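Local coordinates for protein Ufm1-specific protease (Caenorhabditis elegans, PDB 5EJJ) that cleaves the peptide bond at the C-terminal glycine of the ubiquitin-like modifier Ufm1 as a thiol protease, and is required to localize certain odorant receptors to olfactory cilia, at residues T373-P378 and W405-L410; N380-M385 and F401-S406; L458-R463 and Q558-A563; F464-S469 and F551-L556. One frame throughout, in Å; residues are numbered along the deposited sequence.

From the N terminus, the chain leaves strand 371-374, and contact 1 closes the first loop, where the end of helix 396-409 comes back against residues 373-378. Contact 2 closes a smaller loop inside it: residues 380-385 meet an earlier part of the same helix, and the two contacts share Trp405 and Ser406. Further on, contact 3 ties the approach to strand 462-467 to the C-terminal tail, and contact 4, which pairs that strand with strand 552-557, lies within its loop. No contacts cross. Phe408 and Trp405 of the helix pack on Leu460 and Leu458 of contact 3, joining helix 396-409 to the loop that leads into strand 462-467.

Contact 1. Residues T373-P378 and W405-L410; sequences TTVNGP and WSWFIL
The side chain of Trp407 leaves its helix with CG anti to the backbone N (chi1 -179°), and a second torsion of 105° turns the pyrrole side of the indole toward residues 375-378. Val375 answers with CG2 anti to its own backbone N, so that this methyl slides past the indole at 4.1 Å from Trp407 NE1. The loop then runs along the five-membered ring. Gly377 N lies at the ring's edge, near its plane, 3.6 Å from Trp407 NE1. A side chain on Gly377 would point toward the indole and would probably crowd the Pro378 ring, which is consistent with a glycine here. Pro378 O comes next, obliquely, 3.3 Å from Trp407 CD1, while the proline ring reaches further along the helix. Its CG crosses Leu410 obliquely, 3.8 Å from Leu410 CB, and also meets the carbonyl oxygen of that residue. On the benzo side, Trp407 CE3 stands 3.6 Å above the plane of the Phe408 ring, over its centre, which helps to fix the rotation of the indole. The contact thus joins the loop following strand 371-374 to the C-terminal end of helix 396-409, in the interior of the peptidase C78 domain and away from the probable catalytic residues. Asn411, just past the helix, donates through ND2 to Trp407 O and, weakly, to Pro378 O, bridging the two sides. No hydrogen bond joins the two segments directly, so their cohesion rests mainly on close fitting of the indole, the rigid proline and the leucine and valine hydrocarbon.

Contact 2. Residues N380-M385 and F401-S406; sequences NYHHYM and FQTIWS
Ser406 OG is held from two sides. It accepts a nearly straight hydrogen bond from Asn380 N (2.7 Å, 170° at the hydrogen) and donates to Thr403 O, 2.9 Å away, on a lone pair of that carbonyl one turn back in the helix. Its first torsion of 81° sets OG between the backbone N and the carbonyl carbon, where a short hydroxyl can serve both partners. Thr403 OG1 lies 3.4 Å from Asn380 O, a weak link at best, with Arg399 O another weak partner. His382 lays one face of its imidazole over the aliphatic CB of Gln402, a CH-pi contact with CB 3.7 Å from the ring centroid, and its edge meets Ser406 at NE2 to CB, 3.6 Å. The Gln402 amide is engaged at both ends, OE1 with Arg399 and NE2 with Pro419 O. This helix starts at Cys396, the inferred nucleophile, and a cysteine at the head of a central helix is the hallmark of papain-like clan CA proteases. An alanine in place of His382 would remove the ring lying over Gln402 and would probably loosen the loop against the helix. The loop also reaches the probable active site: Tyr381 OH is hydrogen-bonded to the main-chain O of Asp520, and the Tyr384 ring meets that of His522 at about 80°. His383 ND1 donates to Tyr384 O at 3.2 Å, while its ring stacks with Tyr523.

Contact 3. Residues L458-R463 and Q558-A563; sequences LKLECR and QPPSDA
Gln558, where the chain leaves the sheet, starts with its main chain: its N donates to Glu461 O at 3.1 Å, nearly along the carbonyl axis. Its CB and CG both lie close beside that same oxygen, each 3.2 Å from Glu461 O. The first torsion (-45°) places CG beside the backbone N, and the chain bends again at the second (-75°), which turns the amide toward Arg463. There CD rests 3.7 Å from Arg463 CD, while OE1 comes nearer the same methylene, at 3.4 Å. At the tip, NE2 lies 3.9 Å from Arg463 CB and finds its polar partner in Leu556 O. A glutamine suits the spot, having both a methylene chain to lie across the arginine and an amide to bond the backbone. Further along, Leu460 CD1 meets Gln558 O and lies 4.1 Å from Pro560 CD, and Leu460 also packs on Phe408 and Leu454. The C-terminal tail is thereby led off the sheet past the loop between helix 447-457 and strand 462-467. With a single hydrogen bond across, made by backbone alone, the side chains contribute mainly hydrocarbon contact, and Gln558 meets the aliphatic stem of Arg463 rather than its charge.

Contact 4. Residues F464-S469 and F551-L556; sequences FIATNS and FYNMVL
Met554 O is gripped twice: Ile465 N donates to it on a lone pair, at 3.0 Å and 161°, and the CA-H of Phe464 adds a contact, CA to Met554 O being 3.4 Å. In return, Met554 N reaches Ile465 O at 2.9 Å, but the bond is weak, bent to 119°. Further along, Tyr552 N donates to Thr467 O at 3.1 Å from above the carbonyl plane. Ile465 and Met554 form a hydrogen-bonded pair of antiparallel strands, and Phe464 with Val555 and Ala466 with Asn553 are the non-hydrogen-bonded pairs beside it. Strand 552-557 lies between strands 462-467 and 491-494 in the antiparallel sheet of the protease domain. The face carrying Ile465 and Met554 packs on helix 477-484, and the one carrying Phe464 and Val555 on helix 447-457, so helices lie against both faces. On the former, branched Ile465 and flexible Met554, apolar as suits a buried face, lie side by side: the thioether chain, bent at its third torsion, brings CE to 3.4 Å from Ile465 CG2, while Ile465 CD1 crosses to Leu556 CD2 at 3.8 Å. An alanine in place of Ile465 would strip away both branches and would probably leave Met554 and Leu556 less firmly packed beneath helix 477-484. Thr467 CG2 runs alongside Tyr552 CB at 4.1 Å, and the tyrosine hydroxyl is hydrogen-bonded to Ser547 N.

Contact 1. Residues T373-P378 and W405-L410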
# COMPACT_ATOMS: atom_id res chain seq x y z
N THR A 373 -18.47 -6.76 -5.93
CA THR A 373 -17.57 -7.14 -4.85
C THR A 373 -16.31 -7.72 -5.49
O THR A 373 -16.36 -8.57 -6.37
CB THR A 373 -18.21 -8.11 -3.84
OG1 THR A 373 -19.45 -7.57 -3.38
CG2 THR A 373 -17.30 -8.31 -2.65
N THR A 374 -15.17 -7.21 -5.05
CA THR A 374 -13.93 -7.50 -5.73
C THR A 374 -12.96 -8.11 -4.72
O THR A 374 -13.27 -8.21 -3.54
CB THR A 374 -13.33 -6.22 -6.32
OG1 THR A 374 -12.17 -6.52 -7.09
CG2 THR A 374 -12.95 -5.24 -5.20
N VAL A 375 -11.80 -8.52 -5.21
CA VAL A 375 -10.76 -9.08 -4.37
C VAL A 375 -10.24 -8.00 -3.43
O VAL A 375 -10.24 -6.82 -3.77
CB VAL A 375 -9.61 -9.67 -5.22
CG1 VAL A 375 -8.78 -8.57 -5.84
CG2 VAL A 375 -8.74 -10.59 -4.40
N ASN A 376 -9.80 -8.41 -2.24
CA ASN A 376 -9.52 -7.47 -1.16
C ASN A 376 -8.19 -6.72 -1.20
O ASN A 376 -8.19 -5.50 -1.11
CB ASN A 376 -9.63 -8.19 0.18
CG ASN A 376 -9.71 -7.23 1.32
OD1 ASN A 376 -9.09 -7.43 2.37
ND2 ASN A 376 -10.47 -6.15 1.14
N GLY A 377 -7.07 -7.43 -1.29
CA GLY A 377 -5.77 -6.77 -1.37
C GLY A 377 -5.15 -6.81 -2.76
O GLY A 377 -5.86 -6.93 -3.76
N PRO A 378 -3.81 -6.67 -2.85
CA PRO A 378 -3.06 -6.85 -4.10
C PRO A 378 -2.55 -8.30 -4.36
O PRO A 378 -2.47 -9.09 -3.42
CB PRO A 378 -1.85 -5.92 -3.90
CG PRO A 378 -1.58 -6.07 -2.46
CD PRO A 378 -2.95 -6.14 -1.78
N TRP A 405 -0.85 -17.50 -4.42
CA TRP A 405 0.29 -17.44 -3.51
C TRP A 405 0.75 -16.01 -3.39
O TRP A 405 0.90 -15.49 -2.28
CB TRP A 405 1.45 -18.32 -3.99
CG TRP A 405 2.55 -18.46 -2.96
CD1 TRP A 405 3.47 -17.52 -2.62
CD2 TRP A 405 2.83 -19.61 -2.14
NE1 TRP A 405 4.30 -18.00 -1.64
CE2 TRP A 405 3.93 -19.28 -1.33
CE3 TRP A 405 2.26 -20.88 -2.02
CZ2 TRP A 405 4.48 -20.17 -0.41
CZ3 TRP A 405 2.81 -21.77 -1.10
CH2 TRP A 405 3.91 -21.41 -0.32
N SER A 406 0.95 -15.37 -4.54
CA SER A 406 1.44 -14.01 -4.57
C SER A 406 0.56 -13.10 -3.72
O SER A 406 1.05 -12.18 -3.06
CB SER A 406 1.53 -13.50 -6.00
OG SER A 406 0.27 -13.06 -6.47
N TRP A 407 -0.74 -13.36 -3.70
CA TRP A 407 -1.64 -12.57 -2.87
C TRP A 407 -1.24 -12.69 -1.41
O TRP A 407 -1.32 -11.73 -0.67
CB TRP A 407 -3.10 -12.96 -3.06
CG TRP A 407 -4.08 -12.17 -2.27
CD1 TRP A 407 -4.91 -11.20 -2.74
CD2 TRP A 407 -4.38 -12.29 -0.86
NE1 TRP A 407 -5.69 -10.70 -1.73
CE2 TRP A 407 -5.38 -11.35 -0.56
CE3 TRP A 407 -3.89 -13.10 0.17
CZ2 TRP A 407 -5.91 -11.20 0.71
CZ3 TRP A 407 -4.42 -12.93 1.45
CH2 TRP A 407 -5.41 -12.00 1.70
N PHE A 408 -0.80 -13.87 -1.00
CA PHE A 408 -0.43 -14.07 0.40
C PHE A 408 0.89 -13.37 0.84
O PHE A 408 1.06 -13.04 2.02
CB PHE A 408 -0.46 -15.56 0.79
CG PHE A 408 -1.84 -16.05 1.14
CD1 PHE A 408 -2.65 -16.64 0.18
CD2 PHE A 408 -2.33 -15.91 2.44
CE1 PHE A 408 -3.92 -17.08 0.50
CE2 PHE A 408 -3.61 -16.35 2.77
CZ PHE A 408 -4.41 -16.92 1.80
N ILE A 409 1.81 -13.14 -0.10
CA ILE A 409 2.96 -12.34 0.29
C ILE A 409 2.63 -10.86 0.21
O ILE A 409 2.78 -10.12 1.20
CB ILE A 409 4.27 -12.72 -0.45
CG1 ILE A 409 4.08 -12.79 -1.95
CG2 ILE A 409 4.76 -14.09 0.02
CD1 ILE A 409 5.03 -13.82 -2.60
N LEU A 410 2.08 -10.42 -0.92
CA LEU A 410 1.71 -9.02 -1.09
C LEU A 410 0.72 -8.50 -0.05
O LEU A 410 0.38 -7.31 -0.05
CB LEU A 410 1.16 -8.77 -2.50
CG LEU A 410 2.25 -8.36 -3.49
CD1 LEU A 410 3.47 -9.23 -3.33
CD2 LEU A 410 1.78 -8.42 -4.93

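Contact 2. Residues N380-M385 and F401-S406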
# COMPACT_ATOMS: atom_id res chain seq x y z
N ASN A 380 -0.19 -10.74 -7.77
CA ASN A 380 0.45 -10.68 -9.10
C ASN A 380 -0.24 -11.58 -10.12
O ASN A 380 -1.02 -12.47 -9.77
CB ASN A 380 1.93 -11.05 -9.05
CG ASN A 380 2.80 -9.95 -8.46
OD1 ASN A 380 2.64 -8.77 -8.79
ND2 ASN A 380 3.71 -10.34 -7.56
N TYR A 381 0.06 -11.35 -11.40
CA TYR A 381 -0.52 -12.12 -12.49
C TYR A 381 0.49 -13.13 -13.00
O TYR A 381 1.43 -12.77 -13.71
CB TYR A 381 -0.92 -11.18 -13.62
CG TYR A 381 -1.60 -11.85 -14.80
CD1 TYR A 381 -2.16 -13.12 -14.68
CD2 TYR A 381 -1.68 -11.20 -16.02
CE1 TYR A 381 -2.77 -13.72 -15.76
CE2 TYR A 381 -2.30 -11.79 -17.10
CZ TYR A 381 -2.84 -13.06 -16.96
OH TYR A 381 -3.46 -13.65 -18.04
N HIS A 382 0.31 -14.40 -12.65
CA HIS A 382 1.13 -15.48 -13.21
C HIS A 382 0.37 -16.19 -14.32
O HIS A 382 -0.86 -16.24 -14.32
CB HIS A 382 1.52 -16.49 -12.13
CG HIS A 382 2.18 -15.87 -10.94
ND1 HIS A 382 3.48 -16.14 -10.58
CD2 HIS A 382 1.70 -15.01 -10.01
CE1 HIS A 382 3.78 -15.48 -9.48
NE2 HIS A 382 2.72 -14.78 -9.11
N HIS A 383 1.12 -16.77 -15.26
CA HIS A 383 0.57 -17.36 -16.47
C HIS A 383 1.55 -18.32 -17.15
O HIS A 383 2.60 -18.67 -16.59
CB HIS A 383 0.17 -16.26 -17.44
CG HIS A 383 1.11 -15.10 -17.44
ND1 HIS A 383 2.47 -15.25 -17.59
CD2 HIS A 383 0.90 -13.77 -17.27
CE1 HIS A 383 3.06 -14.07 -17.52
NE2 HIS A 383 2.13 -13.16 -17.33
N TYR A 384 1.23 -18.74 -18.37
CA TYR A 384 2.10 -19.61 -19.16
C TYR A 384 3.41 -18.89 -19.53
O TYR A 384 3.51 -17.67 -19.43
CB TYR A 384 1.37 -20.08 -20.43
CG TYR A 384 0.31 -21.14 -20.21
CD1 TYR A 384 0.20 -21.79 -18.98
CD2 TYR A 384 -0.56 -21.50 -21.22
CE1 TYR A 384 -0.76 -22.77 -18.77
CE2 TYR A 384 -1.52 -22.49 -21.02
CZ TYR A 384 -1.61 -23.12 -19.79
OH TYR A 384 -2.56 -24.10 -19.57
N MET A 385 4.42 -19.66 -19.96
CA MET A 385 5.67 -19.12 -20.51
C MET A 385 6.37 -18.07 -19.63
O MET A 385 6.90 -17.07 -20.13
CB MET A 385 5.43 -18.53 -21.91
CG MET A 385 4.44 -19.30 -22.80
SD MET A 385 4.69 -21.10 -22.87
CE MET A 385 3.47 -21.53 -24.11
N PHE A 401 -2.49 -21.16 -8.86
CA PHE A 401 -1.97 -21.44 -7.54
C PHE A 401 -0.96 -20.36 -7.19
O PHE A 401 -0.94 -19.86 -6.07
CB PHE A 401 -1.29 -22.80 -7.51
CG PHE A 401 -0.53 -23.04 -6.27
CD1 PHE A 401 -1.18 -23.46 -5.11
CD2 PHE A 401 0.83 -22.85 -6.23
CE1 PHE A 401 -0.49 -23.69 -3.95
CE2 PHE A 401 1.54 -23.07 -5.07
CZ PHE A 401 0.87 -23.49 -3.91
N GLN A 402 -0.14 -20.02 -8.17
CA GLN A 402 0.89 -19.00 -8.00
C GLN A 402 0.29 -17.62 -7.73
O GLN A 402 0.72 -16.90 -6.81
CB GLN A 402 1.83 -18.99 -9.21
CG GLN A 402 2.82 -20.15 -9.22
CD GLN A 402 3.76 -20.10 -10.41
OE1 GLN A 402 3.40 -19.58 -11.46
NE2 GLN A 402 4.97 -20.64 -10.24
N THR A 403 -0.72 -17.25 -8.51
CA THR A 403 -1.48 -16.05 -8.22
C THR A 403 -1.98 -16.06 -6.78
O THR A 403 -1.67 -15.17 -6.02
CB THR A 403 -2.65 -15.86 -9.19
OG1 THR A 403 -2.14 -15.63 -10.51
CG2 THR A 403 -3.50 -14.69 -8.75
N ILE A 404 -2.72 -17.09 -6.39
CA ILE A 404 -3.18 -17.16 -5.00
C ILE A 404 -2.02 -17.01 -4.03
O ILE A 404 -2.17 -16.45 -2.94
CB ILE A 404 -3.95 -18.47 -4.72
CG1 ILE A 404 -5.20 -18.54 -5.59
CG2 ILE A 404 -4.36 -18.59 -3.26
CD1 ILE A 404 -5.92 -19.83 -5.47
N TRP A 405 -0.85 -17.50 -4.42
CA TRP A 405 0.29 -17.44 -3.51
C TRP A 405 0.75 -16.01 -3.39
O TRP A 405 0.90 -15.49 -2.28
CB TRP A 405 1.45 -18.32 -3.99
CG TRP A 405 2.55 -18.46 -2.96
CD1 TRP A 405 3.47 -17.52 -2.62
CD2 TRP A 405 2.83 -19.61 -2.14
NE1 TRP A 405 4.30 -18.00 -1.64
CE2 TRP A 405 3.93 -19.28 -1.33
CE3 TRP A 405 2.26 -20.88 -2.02
CZ2 TRP A 405 4.48 -20.17 -0.41
CZ3 TRP A 405 2.81 -21.77 -1.10
CH2 TRP A 405 3.91 -21.41 -0.32
N SER A 406 0.95 -15.37 -4.54
CA SER A 406 1.44 -14.01 -4.57
C SER A 406 0.56 -13.10 -3.72
O SER A 406 1.05 -12.18 -3.06
CB SER A 406 1.53 -13.50 -6.00
OG SER A 406 0.27 -13.06 -6.47

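Contact 3. Residues L458-R463 and Q558-A563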
# COMPACT_ATOMS: atom_id res chain seq x y z
N LEU A 458 1.89 -23.81 3.36
CA LEU A 458 1.47 -22.57 3.99
C LEU A 458 0.61 -22.73 5.23
O LEU A 458 0.14 -21.73 5.76
CB LEU A 458 0.71 -21.70 2.99
CG LEU A 458 1.57 -20.99 1.95
CD1 LEU A 458 0.70 -20.09 1.07
CD2 LEU A 458 2.67 -20.21 2.62
N LYS A 459 0.43 -23.96 5.70
CA LYS A 459 -0.45 -24.23 6.84
C LYS A 459 -1.76 -23.46 6.64
O LYS A 459 -2.21 -22.71 7.50
CB LYS A 459 0.21 -23.81 8.17
CG LYS A 459 0.03 -24.82 9.33
CD LYS A 459 -1.45 -25.17 9.61
CE LYS A 459 -1.73 -26.68 9.41
NZ LYS A 459 -3.17 -27.01 9.16
N LEU A 460 -2.34 -23.65 5.46
CA LEU A 460 -3.40 -22.77 5.00
C LEU A 460 -4.69 -23.54 4.72
O LEU A 460 -4.72 -24.46 3.90
CB LEU A 460 -2.92 -22.03 3.75
CG LEU A 460 -3.60 -20.72 3.39
CD1 LEU A 460 -3.72 -19.85 4.62
CD2 LEU A 460 -2.79 -20.04 2.29
N GLU A 461 -5.75 -23.13 5.40
CA GLU A 461 -7.03 -23.79 5.28
C GLU A 461 -7.90 -23.19 4.16
O GLU A 461 -7.96 -21.97 3.99
CB GLU A 461 -7.77 -23.71 6.62
CG GLU A 461 -9.05 -24.52 6.66
CD GLU A 461 -10.03 -24.01 7.70
OE1 GLU A 461 -9.56 -23.53 8.76
OE2 GLU A 461 -11.26 -24.08 7.45
N CYS A 462 -8.58 -24.04 3.39
CA CYS A 462 -9.51 -23.56 2.36
C CYS A 462 -10.96 -23.90 2.66
O CYS A 462 -11.27 -24.74 3.51
CB CYS A 462 -9.17 -24.13 0.99
SG CYS A 462 -7.55 -23.70 0.40
N ARG A 463 -11.85 -23.21 1.95
CA ARG A 463 -13.26 -23.57 1.87
C ARG A 463 -13.59 -23.95 0.43
O ARG A 463 -13.00 -23.43 -0.52
CB ARG A 463 -14.14 -22.45 2.40
CG ARG A 463 -14.17 -22.42 3.92
CD ARG A 463 -15.03 -21.29 4.48
NE ARG A 463 -16.36 -21.25 3.87
CZ ARG A 463 -17.41 -20.64 4.43
NH1 ARG A 463 -17.28 -20.05 5.61
NH2 ARG A 463 -18.58 -20.64 3.81
N GLN A 558 -8.43 -19.18 2.84
CA GLN A 558 -8.75 -18.45 4.06
C GLN A 558 -7.47 -17.92 4.68
O GLN A 558 -6.52 -18.67 4.92
CB GLN A 558 -9.47 -19.34 5.08
CG GLN A 558 -10.60 -20.21 4.53
CD GLN A 558 -11.86 -19.42 4.22
OE1 GLN A 558 -12.62 -19.05 5.12
NE2 GLN A 558 -12.10 -19.18 2.94
N PRO A 559 -7.43 -16.61 4.95
CA PRO A 559 -6.24 -16.02 5.57
C PRO A 559 -6.31 -16.23 7.08
O PRO A 559 -7.41 -16.26 7.64
CB PRO A 559 -6.39 -14.52 5.25
CG PRO A 559 -7.59 -14.41 4.32
CD PRO A 559 -8.44 -15.59 4.63
N PRO A 560 -5.14 -16.39 7.72
CA PRO A 560 -5.06 -16.62 9.17
C PRO A 560 -5.61 -15.44 9.95
O PRO A 560 -6.06 -14.49 9.32
CB PRO A 560 -3.57 -16.83 9.44
CG PRO A 560 -2.87 -16.43 8.17
CD PRO A 560 -3.84 -16.52 7.05
N SER A 561 -5.60 -15.50 11.28
CA SER A 561 -6.33 -14.50 12.07
C SER A 561 -5.50 -13.50 12.88
O SER A 561 -6.08 -12.58 13.47
CB SER A 561 -7.37 -15.18 12.97
OG SER A 561 -8.48 -15.59 12.21
N ASP A 562 -4.18 -13.67 12.90
CA ASP A 562 -3.31 -12.67 13.53
C ASP A 562 -2.14 -12.23 12.65
O ASP A 562 -1.32 -13.06 12.26
CB ASP A 562 -2.76 -13.20 14.87
CG ASP A 562 -3.65 -12.84 16.06
OD1 ASP A 562 -4.90 -12.83 15.93
OD2 ASP A 562 -3.09 -12.57 17.15
N ALA A 563 -2.07 -10.93 12.33
CA ALA A 563 -0.82 -10.35 11.82
C ALA A 563 -0.62 -8.84 12.06
O ALA A 563 0.52 -8.38 12.28
CB ALA A 563 -0.60 -10.71 10.35

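Contact 4. Residues F464-S469 and F551-L556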
# COMPACT_ATOMS: atom_id res chain seq x y z
N PHE A 464 -14.52 -24.89 0.27
CA PHE A 464 -14.80 -25.44 -1.05
C PHE A 464 -16.23 -25.12 -1.49
O PHE A 464 -17.16 -25.09 -0.68
CB PHE A 464 -14.56 -26.95 -1.07
CG PHE A 464 -13.20 -27.36 -0.57
CD1 PHE A 464 -12.18 -27.66 -1.46
CD2 PHE A 464 -12.95 -27.47 0.80
CE1 PHE A 464 -10.94 -28.05 -1.00
CE2 PHE A 464 -11.71 -27.84 1.26
CZ PHE A 464 -10.70 -28.14 0.37
N ILE A 465 -16.38 -24.86 -2.79
CA ILE A 465 -17.69 -24.65 -3.39
C ILE A 465 -17.81 -25.54 -4.63
O ILE A 465 -17.12 -25.33 -5.63
CB ILE A 465 -17.91 -23.17 -3.76
CG1 ILE A 465 -18.36 -22.37 -2.54
CG2 ILE A 465 -18.96 -23.02 -4.84
CD1 ILE A 465 -18.61 -20.92 -2.87
N ALA A 466 -18.69 -26.53 -4.56
CA ALA A 466 -18.85 -27.51 -5.64
C ALA A 466 -20.18 -27.40 -6.40
O ALA A 466 -21.23 -27.05 -5.84
CB ALA A 466 -18.63 -28.91 -5.12
N THR A 467 -20.13 -27.74 -7.68
CA THR A 467 -21.17 -27.35 -8.61
C THR A 467 -21.46 -28.45 -9.64
O THR A 467 -20.53 -29.07 -10.14
CB THR A 467 -20.72 -26.04 -9.30
OG1 THR A 467 -21.09 -24.91 -8.49
CG2 THR A 467 -21.32 -25.90 -10.67
N ASN A 468 -22.74 -28.67 -9.94
CA ASN A 468 -23.13 -29.67 -10.96
C ASN A 468 -23.06 -29.14 -12.39
O ASN A 468 -22.79 -29.90 -13.31
CB ASN A 468 -24.54 -30.23 -10.69
CG ASN A 468 -24.64 -31.04 -9.39
OD1 ASN A 468 -25.71 -31.52 -9.02
ND2 ASN A 468 -23.51 -31.20 -8.70
N SER A 469 -23.30 -27.85 -12.57
CA SER A 469 -23.35 -27.26 -13.91
C SER A 469 -22.74 -25.86 -13.97
O SER A 469 -22.83 -25.10 -13.02
CB SER A 469 -24.79 -27.21 -14.42
OG SER A 469 -24.90 -26.43 -15.61
N PHE A 551 -19.21 -30.00 -14.59
CA PHE A 551 -19.26 -29.68 -13.16
C PHE A 551 -18.03 -28.89 -12.74
O PHE A 551 -16.93 -29.15 -13.23
CB PHE A 551 -19.44 -30.95 -12.31
CG PHE A 551 -18.16 -31.68 -12.00
CD1 PHE A 551 -17.73 -32.70 -12.81
CD2 PHE A 551 -17.41 -31.35 -10.87
CE1 PHE A 551 -16.55 -33.38 -12.51
CE2 PHE A 551 -16.23 -32.01 -10.58
CZ PHE A 551 -15.80 -33.04 -11.39
N TYR A 552 -18.20 -27.91 -11.86
CA TYR A 552 -17.10 -27.01 -11.50
C TYR A 552 -16.75 -27.06 -10.01
O TYR A 552 -17.65 -27.08 -9.17
CB TYR A 552 -17.45 -25.58 -11.89
CG TYR A 552 -17.26 -25.25 -13.36
CD1 TYR A 552 -16.18 -24.51 -13.79
CD2 TYR A 552 -18.18 -25.65 -14.31
CE1 TYR A 552 -16.01 -24.18 -15.13
CE2 TYR A 552 -18.01 -25.33 -15.66
CZ TYR A 552 -16.91 -24.60 -16.05
OH TYR A 552 -16.70 -24.26 -17.37
N ASN A 553 -15.46 -27.10 -9.69
CA ASN A 553 -14.99 -26.97 -8.31
C ASN A 553 -14.33 -25.60 -8.02
O ASN A 553 -13.73 -24.98 -8.90
CB ASN A 553 -14.10 -28.16 -7.90
CG ASN A 553 -14.90 -29.36 -7.34
OD1 ASN A 553 -16.13 -29.30 -7.26
ND2 ASN A 553 -14.20 -30.43 -6.97
N MET A 554 -14.47 -25.12 -6.78
CA MET A 554 -13.98 -23.79 -6.41
C MET A 554 -13.21 -23.84 -5.08
O MET A 554 -13.73 -24.32 -4.05
CB MET A 554 -15.15 -22.81 -6.30
CG MET A 554 -15.12 -21.67 -7.30
SD MET A 554 -16.73 -20.85 -7.54
CE MET A 554 -17.76 -22.25 -7.97
N VAL A 555 -11.97 -23.35 -5.09
CA VAL A 555 -11.19 -23.27 -3.86
C VAL A 555 -11.06 -21.81 -3.41
O VAL A 555 -10.77 -20.91 -4.21
CB VAL A 555 -9.82 -24.01 -3.96
CG1 VAL A 555 -9.15 -23.76 -5.28
CG2 VAL A 555 -8.90 -23.60 -2.81
N LEU A 556 -11.32 -21.61 -2.11
CA LEU A 556 -11.54 -20.32 -1.49
C LEU A 556 -10.60 -20.13 -0.32
O LEU A 556 -10.96 -20.45 0.82
CB LEU A 556 -12.97 -20.25 -0.96
CG LEU A 556 -14.03 -19.63 -1.87
CD1 LEU A 556 -14.05 -20.28 -3.22
CD2 LEU A 556 -15.39 -19.73 -1.22